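Local coordinates for CPXV018 protein (PDB 4PDC), which is the MHC class I-like protein of cowpox virus known as OMCP, which probably acts as a secreted decoy ligand for the immune receptor NKG2D, at residues F93-L98 / T120-L125; E102-K107 / T112-W117. The protein carries 2 engineered substitutions. One frame throughout, in Å; residues are numbered along the deposited sequence.

Contact 1 of 2, residues F93-L98 / T120-L125; sequences FDQDYL and TSEFRL. Engineered in segment 93-98: Asp96 (natural residue Phe).
In the MHC class I-like platform, helices lie across an antiparallel sheet, and here Gln95 and Tyr97 on the floor strand 90-99 reach up to Ser121 and Glu122 of helix 113-126. The axes of the strand and helix segments come no closer than 10.4 Å, so long side chains and a water fill the gap. Gln95 NE2 donates to Glu122 OE1 over 2.9 Å, fairly straight at 158°. The donated bond lies close to the plane of the amide, yet the donor stands 66° out of the carboxylate plane, and the two flat groups are nearly perpendicular. Both ends have second partners: Gln95 OE1 is hydrogen-bonded to Tyr80 on strand 75-87, and Glu122 OE2 forms a salt bridge with Lys126. Glu122 gets there with CG anti to its backbone N (chi1 -175°) and the rest of its chain extended. Two residues along, the Tyr97 ring presents its edge to Ser121, with CE2 3.9 Å from CB near the ring plane, while the ring also meets Tyr80. Its hydroxyl is tied to the helix through a water 2.9 Å from Tyr97 OH. The helix is kinked here, the N of Glu122 having no bond to the preceding turn, and this water accepts its hydrogen instead. Phe123 turns to the chain of another protein, where it stacks with an aromatic side chain. Within the helix, Arg124 NH1 donates to Thr120 OG1 at 2.9 Å and only weakly, at 3.3 Å, to Ser121 OG, whose stronger bond is to Trp117 O.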
ATOM      1  N   PHE E  93       2.521  16.873   5.397  1.00 17.07           N
ATOM      2  CA  PHE E  93       1.360  16.609   4.561  1.00 19.25           C
ATOM      3  C   PHE E  93       0.235  17.580   4.861  1.00 24.03           C
ATOM      4  O   PHE E  93       0.128  18.115   5.966  1.00 20.37           O
ATOM      5  CB  PHE E  93       0.878  15.173   4.766  1.00 18.30           C
ATOM      6  CG  PHE E  93       1.939  14.144   4.533  1.00 20.97           C
ATOM      7  CD1 PHE E  93       2.154  13.626   3.267  1.00 19.39           C
ATOM      8  CD2 PHE E  93       2.734  13.702   5.578  1.00 24.13           C
ATOM      9  CE1 PHE E  93       3.136  12.681   3.050  1.00 18.89           C
ATOM     10  CE2 PHE E  93       3.717  12.757   5.369  1.00 17.65           C
ATOM     11  CZ  PHE E  93       3.919  12.246   4.102  1.00 24.23           C
ATOM     12  N   ASP E  94      -0.605  17.791   3.858  1.00 20.31           N
ATOM     13  CA  ASP E  94      -1.718  18.714   3.955  1.00 22.87           C
ATOM     14  C   ASP E  94      -2.850  18.189   3.088  1.00 21.59           C
ATOM     15  O   ASP E  94      -2.608  17.690   1.988  1.00 20.77           O
ATOM     16  CB  ASP E  94      -1.292  20.117   3.512  1.00 24.57           C
ATOM     17  CG  ASP E  94      -2.380  21.151   3.715  1.00 32.86           C
ATOM     18  OD1 ASP E  94      -3.239  20.936   4.594  1.00 32.28           O
ATOM     19  OD2 ASP E  94      -2.372  22.180   3.002  1.00 30.92           O
ATOM     20  N   GLN E  95      -4.078  18.270   3.581  1.00 21.93           N
ATOM     21  CA  GLN E  95      -5.219  17.894   2.761  1.00 21.60           C
ATOM     22  C   GLN E  95      -6.430  18.746   3.093  1.00 25.96           C
ATOM     23  O   GLN E  95      -6.645  19.127   4.245  1.00 22.95           O
ATOM     24  CB  GLN E  95      -5.549  16.401   2.920  1.00 18.61           C
ATOM     25  CG  GLN E  95      -5.964  15.963   4.317  1.00 22.48           C
ATOM     26  CD  GLN E  95      -6.321  14.481   4.390  1.00 31.39           C
ATOM     27  OE1 GLN E  95      -6.014  13.703   3.482  1.00 22.85           O
ATOM     28  NE2 GLN E  95      -6.976  14.086   5.477  1.00 33.95           N
ATOM     29  N   ASP E  96      -7.204  19.050   2.055  1.00 19.56           N
ATOM     30  CA  ASP E  96      -8.388  19.888   2.174  1.00 23.21           C
ATOM     31  C   ASP E  96      -9.556  19.235   1.458  1.00 20.85           C
ATOM     32  O   ASP E  96      -9.371  18.506   0.482  1.00 16.26           O
ATOM     33  CB  ASP E  96      -8.135  21.279   1.586  1.00 22.27           C
ATOM     34  CG  ASP E  96      -7.099  22.063   2.363  1.00 29.57           C
ATOM     35  OD1 ASP E  96      -7.111  21.995   3.611  1.00 35.45           O
ATOM     36  OD2 ASP E  96      -6.276  22.749   1.722  1.00 31.38           O
ATOM     37  N   TYR E  97     -10.754  19.510   1.958  1.00 15.26           N
ATOM     38  CA  TYR E  97     -11.995  19.069   1.339  1.00 16.09           C
ATOM     39  C   TYR E  97     -12.863  20.288   1.049  1.00 18.85           C
ATOM     40  O   TYR E  97     -13.094  21.100   1.948  1.00 18.14           O
ATOM     41  CB  TYR E  97     -12.756  18.109   2.250  1.00 17.29           C
ATOM     42  CG  TYR E  97     -11.941  16.965   2.803  1.00 19.72           C
ATOM     43  CD1 TYR E  97     -11.146  17.136   3.931  1.00 19.79           C
ATOM     44  CD2 TYR E  97     -11.986  15.708   2.216  1.00 18.62           C
ATOM     45  CE1 TYR E  97     -10.410  16.089   4.448  1.00 22.85           C
ATOM     46  CE2 TYR E  97     -11.253  14.655   2.726  1.00 20.70           C
ATOM     47  CZ  TYR E  97     -10.466  14.851   3.844  1.00 20.85           C
ATOM     48  OH  TYR E  97      -9.735  13.805   4.358  1.00 24.95           O
ATOM     49  N   LEU E  98     -13.340  20.410  -0.189  1.00 14.66           N
ATOM     50  CA  LEU E  98     -14.220  21.515  -0.569  1.00 20.71           C
ATOM     51  C   LEU E  98     -15.555  20.997  -1.079  1.00 17.15           C
ATOM     52  O   LEU E  98     -15.608  20.051  -1.871  1.00 15.93           O
ATOM     53  CB  LEU E  98     -13.592  22.398  -1.655  1.00 18.74           C
ATOM     54  CG  LEU E  98     -12.152  22.875  -1.488  1.00 24.83           C
ATOM     55  CD1 LEU E  98     -11.689  23.590  -2.746  1.00 31.08           C
ATOM     56  CD2 LEU E  98     -12.050  23.786  -0.292  1.00 24.75           C
ATOM     57  N   THR E 120     -14.244   9.399   2.965  1.00 13.58           N
ATOM     58  CA  THR E 120     -13.697   8.347   2.092  1.00 12.81           C
ATOM     59  C   THR E 120     -12.622   8.788   1.103  1.00 15.49           C
ATOM     60  O   THR E 120     -11.975   7.941   0.488  1.00 14.16           O
ATOM     61  CB  THR E 120     -14.806   7.675   1.248  1.00 12.82           C
ATOM     62  OG1 THR E 120     -15.300   8.599   0.268  1.00 12.89           O
ATOM     63  CG2 THR E 120     -15.938   7.184   2.130  1.00 17.46           C
ATOM     64  N   SER E 121     -12.436  10.090   0.922  1.00 11.68           N
ATOM     65  CA  SER E 121     -11.487  10.569  -0.081  1.00 15.43           C
ATOM     66  C   SER E 121     -10.049  10.122   0.206  1.00 12.04           C
ATOM     67  O   SER E 121      -9.384   9.558  -0.666  1.00 10.68           O
ATOM     68  CB  SER E 121     -11.551  12.093  -0.181  1.00 14.31           C
ATOM     69  OG  SER E 121     -12.670  12.492  -0.956  1.00 13.97           O
ATOM     70  N   GLU E 122      -9.566  10.378   1.420  1.00 13.53           N
ATOM     71  CA  GLU E 122      -8.211   9.974   1.791  1.00 16.10           C
ATOM     72  C   GLU E 122      -8.060   8.462   1.645  1.00 14.09           C
ATOM     73  O   GLU E 122      -7.085   7.970   1.083  1.00 14.66           O
ATOM     74  CB  GLU E 122      -7.883  10.407   3.225  1.00 18.39           C
ATOM     75  CG  GLU E 122      -6.445  10.117   3.640  1.00 17.83           C
ATOM     76  CD  GLU E 122      -6.124  10.588   5.049  1.00 26.57           C
ATOM     77  OE1 GLU E 122      -7.016  11.159   5.710  1.00 29.79           O
ATOM     78  OE2 GLU E 122      -4.975  10.383   5.494  1.00 28.08           O
ATOM     79  N   PHE E 123      -9.053   7.741   2.154  1.00 13.77           N
ATOM     80  CA  PHE E 123      -9.129   6.291   2.035  1.00 14.62           C
ATOM     81  C   PHE E 123      -8.991   5.838   0.580  1.00 14.41           C
ATOM     82  O   PHE E 123      -8.171   4.975   0.266  1.00 13.91           O
ATOM     83  CB  PHE E 123     -10.459   5.816   2.636  1.00 16.68           C
ATOM     84  CG  PHE E 123     -10.759   4.359   2.426  1.00 16.24           C
ATOM     85  CD1 PHE E 123     -10.356   3.414   3.356  1.00 19.07           C
ATOM     86  CD2 PHE E 123     -11.487   3.940   1.324  1.00 17.52           C
ATOM     87  CE1 PHE E 123     -10.650   2.077   3.176  1.00 20.81           C
ATOM     88  CE2 PHE E 123     -11.781   2.603   1.137  1.00 21.23           C
ATOM     89  CZ  PHE E 123     -11.365   1.670   2.067  1.00 22.10           C
ATOM     90  N   ARG E 124      -9.776   6.441  -0.308  1.00  9.96           N
ATOM     91  CA  ARG E 124      -9.811   6.020  -1.703  1.00 12.21           C
ATOM     92  C   ARG E 124      -8.513   6.375  -2.436  1.00 13.20           C
ATOM     93  O   ARG E 124      -8.147   5.721  -3.411  1.00 16.26           O
ATOM     94  CB  ARG E 124     -11.026   6.641  -2.403  1.00 13.63           C
ATOM     95  CG  ARG E 124     -12.332   5.896  -2.125  1.00 14.82           C
ATOM     96  CD  ARG E 124     -13.545   6.811  -2.185  1.00 19.31           C
ATOM     97  NE  ARG E 124     -13.426   7.745  -3.290  1.00 25.00           N
ATOM     98  CZ  ARG E 124     -13.559   9.063  -3.200  1.00 13.96           C
ATOM     99  NH1 ARG E 124     -13.862   9.662  -2.053  1.00 17.77           N
ATOM    100  NH2 ARG E 124     -13.413   9.788  -4.292  1.00 20.81           N
ATOM    101  N   LEU E 125      -7.806   7.393  -1.955  1.00 11.77           N
ATOM    102  CA  LEU E 125      -6.513   7.763  -2.525  1.00 12.92           C
ATOM    103  C   LEU E 125      -5.390   6.851  -2.034  1.00 14.87           C
ATOM    104  O   LEU E 125      -4.522   6.445  -2.812  1.00 14.46           O
ATOM    105  CB  LEU E 125      -6.169   9.217  -2.189  1.00 14.80           C
ATOM    106  CG  LEU E 125      -4.732   9.652  -2.512  1.00 11.83           C
ATOM    107  CD1 LEU E 125      -4.425   9.479  -3.989  1.00 15.58           C
ATOM    108  CD2 LEU E 125      -4.493  11.089  -2.080  1.00 14.19           C
TER
HETATM  109  O   HOH W   1     -11.044  11.359   3.689  1.00 19.51           O

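Contact 2 of 2, residues E102-K107 / T112-W117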
ATOM      1  N   GLU E 102     -16.148  25.615  -0.904  1.00 23.34           N
ATOM      2  CA  GLU E 102     -16.010  25.999   0.497  1.00 21.40           C
ATOM      3  C   GLU E 102     -15.393  24.878   1.325  1.00 25.31           C
ATOM      4  O   GLU E 102     -15.901  23.752   1.335  1.00 20.68           O
ATOM      5  CB  GLU E 102     -17.372  26.386   1.073  1.00 28.51           C
ATOM      6  CG  GLU E 102     -17.340  26.770   2.540  1.00 36.34           C
ATOM      7  CD  GLU E 102     -18.674  27.300   3.028  1.00 50.28           C
ATOM      8  OE1 GLU E 102     -19.071  28.403   2.589  1.00 53.61           O
ATOM      9  OE2 GLU E 102     -19.326  26.614   3.845  1.00 56.44           O
ATOM     10  N   GLU E 103     -14.303  25.192   2.021  1.00 19.84           N
ATOM     11  CA  GLU E 103     -13.622  24.213   2.863  1.00 21.48           C
ATOM     12  C   GLU E 103     -14.524  23.715   3.977  1.00 22.97           C
ATOM     13  O   GLU E 103     -15.301  24.473   4.551  1.00 23.40           O
ATOM     14  CB  GLU E 103     -12.348  24.799   3.479  1.00 28.87           C
ATOM     15  CG  GLU E 103     -11.086  24.553   2.676  1.00 34.38           C
ATOM     16  CD  GLU E 103      -9.828  24.609   3.526  1.00 39.93           C
ATOM     17  OE1 GLU E 103      -9.598  23.663   4.314  1.00 41.37           O
ATOM     18  OE2 GLU E 103      -9.067  25.593   3.403  1.00 49.33           O
ATOM     19  N   TYR E 104     -14.406  22.431   4.287  1.00 21.26           N
ATOM     20  CA  TYR E 104     -15.097  21.869   5.433  1.00 20.13           C
ATOM     21  C   TYR E 104     -14.283  20.706   5.982  1.00 20.08           C
ATOM     22  O   TYR E 104     -13.419  20.157   5.291  1.00 18.12           O
ATOM     23  CB  TYR E 104     -16.518  21.435   5.056  1.00 21.72           C
ATOM     24  CG  TYR E 104     -16.625  20.248   4.118  1.00 21.02           C
ATOM     25  CD1 TYR E 104     -16.257  20.347   2.779  1.00 21.46           C
ATOM     26  CD2 TYR E 104     -17.134  19.038   4.564  1.00 19.71           C
ATOM     27  CE1 TYR E 104     -16.371  19.262   1.924  1.00 14.20           C
ATOM     28  CE2 TYR E 104     -17.252  17.951   3.719  1.00 15.96           C
ATOM     29  CZ  TYR E 104     -16.868  18.067   2.404  1.00 14.97           C
ATOM     30  OH  TYR E 104     -16.994  16.982   1.566  1.00 13.45           O
ATOM     31  N   THR E 105     -14.535  20.361   7.239  1.00 18.46           N
ATOM     32  CA  THR E 105     -13.804  19.285   7.898  1.00 21.91           C
ATOM     33  C   THR E 105     -14.698  18.448   8.803  1.00 20.34           C
ATOM     34  O   THR E 105     -14.298  17.377   9.258  1.00 22.09           O
ATOM     35  CB  THR E 105     -12.641  19.840   8.749  1.00 22.12           C
ATOM     36  OG1 THR E 105     -13.169  20.558   9.872  1.00 23.24           O
ATOM     37  CG2 THR E 105     -11.759  20.766   7.926  1.00 25.29           C
ATOM     38  N   VAL E 106     -15.906  18.939   9.066  1.00 23.32           N
ATOM     39  CA  VAL E 106     -16.797  18.304  10.030  1.00 21.10           C
ATOM     40  C   VAL E 106     -17.827  17.405   9.351  1.00 24.91           C
ATOM     41  O   VAL E 106     -18.562  17.834   8.463  1.00 23.61           O
ATOM     42  CB  VAL E 106     -17.533  19.358  10.880  1.00 26.35           C
ATOM     43  CG1 VAL E 106     -18.455  18.687  11.892  1.00 25.25           C
ATOM     44  CG2 VAL E 106     -16.531  20.253  11.596  1.00 28.02           C
ATOM     45  N   LYS E 107     -17.872  16.153   9.793  1.00 28.46           N
ATOM     46  CA  LYS E 107     -18.854  15.185   9.323  1.00 32.57           C
ATOM     47  C   LYS E 107     -20.154  15.347  10.095  1.00 31.99           C
ATOM     48  O   LYS E 107     -20.134  15.502  11.315  1.00 30.22           O
ATOM     49  CB  LYS E 107     -18.317  13.760   9.491  1.00 33.52           C
ATOM     50  CG  LYS E 107     -19.290  12.658   9.094  1.00 37.03           C
ATOM     51  CD  LYS E 107     -18.837  11.309   9.625  1.00 45.30           C
ATOM     52  CE  LYS E 107     -19.781  10.194   9.193  1.00 57.12           C
ATOM     53  NZ  LYS E 107     -21.167  10.395   9.704  1.00 54.38           N
ATOM     54  N   THR E 112     -25.055  11.879   2.950  1.00 23.46           N
ATOM     55  CA  THR E 112     -24.935  12.814   1.845  1.00 23.33           C
ATOM     56  C   THR E 112     -23.631  12.590   1.096  1.00 19.12           C
ATOM     57  O   THR E 112     -22.693  11.995   1.625  1.00 17.50           O
ATOM     58  CB  THR E 112     -24.965  14.258   2.335  1.00 21.03           C
ATOM     59  OG1 THR E 112     -23.857  14.471   3.217  1.00 19.06           O
ATOM     60  CG2 THR E 112     -26.270  14.553   3.065  1.00 30.25           C
ATOM     61  N   ASN E 113     -23.573  13.089  -0.131  1.00 18.03           N
ATOM     62  CA  ASN E 113     -22.350  13.039  -0.909  1.00 18.86           C
ATOM     63  C   ASN E 113     -21.245  13.823  -0.208  1.00 18.90           C
ATOM     64  O   ASN E 113     -20.082  13.427  -0.227  1.00 15.74           O
ATOM     65  CB  ASN E 113     -22.593  13.581  -2.318  1.00 19.71           C
ATOM     66  CG  ASN E 113     -23.479  12.666  -3.146  1.00 24.98           C
ATOM     67  OD1 ASN E 113     -23.427  11.445  -3.004  1.00 22.68           O
ATOM     68  ND2 ASN E 113     -24.302  13.251  -4.008  1.00 22.07           N
ATOM     69  N   LYS E 114     -21.628  14.925   0.434  1.00 16.41           N
ATOM     70  CA  LYS E 114     -20.683  15.766   1.158  1.00 15.65           C
ATOM     71  C   LYS E 114     -19.990  14.989   2.280  1.00 16.82           C
ATOM     72  O   LYS E 114     -18.766  15.044   2.428  1.00 16.67           O
ATOM     73  CB  LYS E 114     -21.403  16.988   1.725  1.00 20.54           C
ATOM     74  CG  LYS E 114     -20.494  18.013   2.367  1.00 20.47           C
ATOM     75  CD  LYS E 114     -21.293  19.201   2.885  1.00 22.73           C
ATOM     76  CE  LYS E 114     -20.388  20.269   3.472  1.00 24.48           C
ATOM     77  NZ  LYS E 114     -21.162  21.403   4.046  1.00 26.06           N
ATOM     78  N   ASN E 115     -20.771  14.257   3.066  1.00 14.24           N
ATOM     79  CA  ASN E 115     -20.210  13.471   4.160  1.00 15.14           C
ATOM     80  C   ASN E 115     -19.386  12.283   3.679  1.00 13.48           C
ATOM     81  O   ASN E 115     -18.309  12.015   4.210  1.00 14.71           O
ATOM     82  CB  ASN E 115     -21.328  12.982   5.083  1.00 20.17           C
ATOM     83  CG  ASN E 115     -21.811  14.065   6.033  1.00 27.46           C
ATOM     84  OD1 ASN E 115     -21.030  14.904   6.486  1.00 22.82           O
ATOM     85  ND2 ASN E 115     -23.103  14.049   6.340  1.00 24.63           N
ATOM     86  N   MET E 116     -19.890  11.565   2.683  1.00 14.19           N
ATOM     87  CA  MET E 116     -19.176  10.408   2.158  1.00 15.83           C
ATOM     88  C   MET E 116     -17.845  10.834   1.545  1.00 15.36           C
ATOM     89  O   MET E 116     -16.826  10.156   1.698  1.00 14.90           O
ATOM     90  CB  MET E 116     -20.027   9.683   1.117  1.00 17.26           C
ATOM     91  CG  MET E 116     -19.421   8.373   0.650  1.00 23.77           C
ATOM     92  SD  MET E 116     -20.364   7.595  -0.676  1.00 35.74           S
ATOM     93  CE  MET E 116     -21.961   7.389   0.116  1.00 45.72           C
ATOM     94  N   TRP E 117     -17.865  11.958   0.841  1.00 12.48           N
ATOM     95  CA  TRP E 117     -16.664  12.507   0.228  1.00 15.47           C
ATOM     96  C   TRP E 117     -15.611  12.802   1.293  1.00 14.04           C
ATOM     97  O   TRP E 117     -14.428  12.518   1.112  1.00 11.48           O
ATOM     98  CB  TRP E 117     -17.015  13.774  -0.551  1.00 12.64           C
ATOM     99  CG  TRP E 117     -15.867  14.401  -1.287  1.00 12.35           C
ATOM    100  CD1 TRP E 117     -15.101  15.447  -0.867  1.00 12.04           C
ATOM    101  CD2 TRP E 117     -15.365  14.028  -2.577  1.00 14.43           C
ATOM    102  NE1 TRP E 117     -14.153  15.754  -1.816  1.00 14.64           N
ATOM    103  CE2 TRP E 117     -14.292  14.895  -2.874  1.00 13.81           C
ATOM    104  CE3 TRP E 117     -15.720  13.048  -3.509  1.00 11.41           C
ATOM    105  CZ2 TRP E 117     -13.575  14.814  -4.065  1.00 14.26           C
ATOM    106  CZ3 TRP E 117     -15.004  12.969  -4.691  1.00 15.87           C
ATOM    107  CH2 TRP E 117     -13.944  13.846  -4.958  1.00 14.11           C
TER
HETATM  108  O   HOH W   2     -19.559  23.554   5.261  1.00 35.26           O
HETATM  109  O   HOH W   3     -19.640  17.382   5.984  1.00 25.83           O
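Tyr104 lies against the first turns of helix 113-126, and its hydroxyl donates to the backbone carbonyl of Lys114, with OH 2.8 Å from O. The lysine side chain, extended throughout, runs past the tyrosine in the opposite direction and sets CE over one face of the ring in a CH-pi contact 3.8 Å from the centroid. Nearer the hydroxyl end, Lys114 CG approaches Tyr104 CE2 to 3.5 Å. The Tyr104 OH also sits at the edge of the Trp117 indole, 3.4 Å from CD1 and near its plane, the two side chains crossing at about a right angle; Trp117 NE1 is spent on the carbonyl of Thr79. This close-packed corner joins edge strand 102-104 to the start of the helix, whose N-cap is Thr112: OG1 accepts from Asn115 N at 3.1 Å. Beyond the ring the contact is looser and runs through water. The Lys114 ammonium is too far from the ring for more than a weak cation-pi attraction, and NZ donates to a water that in turn reaches Glu102 OE2 only weakly. On the loop, a second water donates to both Val106 O and Asn115 OD1, bridging the two segments where the nearest direct approach is Asn115 OD1 to Lys107 CA, 3.6 Å. Asn115 ND2 turns back to the intervening loop, donating to Thr108 OG1 and Glu110 O.

In the fold
Helix 113-126 serves both contacts, with its beginning in contact 2 and its later turns in contact 1, and the opposing strands 90-99 and 102-104 are neighbours in the same sheet. The backbone ties them: Tyr97 O and Tyr104 N lie 3.0 Å apart, a probable hydrogen bond. Both contacts are only partly buried. Contact 1 is the more central, its centre about 8 Å from the centre of the chain, and spans a wide gap with polar side chains, a tyrosine ring edge and one water. Contact 2, its centre about 16 Å out, lies at the sheet edge and takes in exposed loop; it buries more surface (285 against 149 Å²) through ring, aliphatic chain and backbone carbonyl, with waters bridging its outer side.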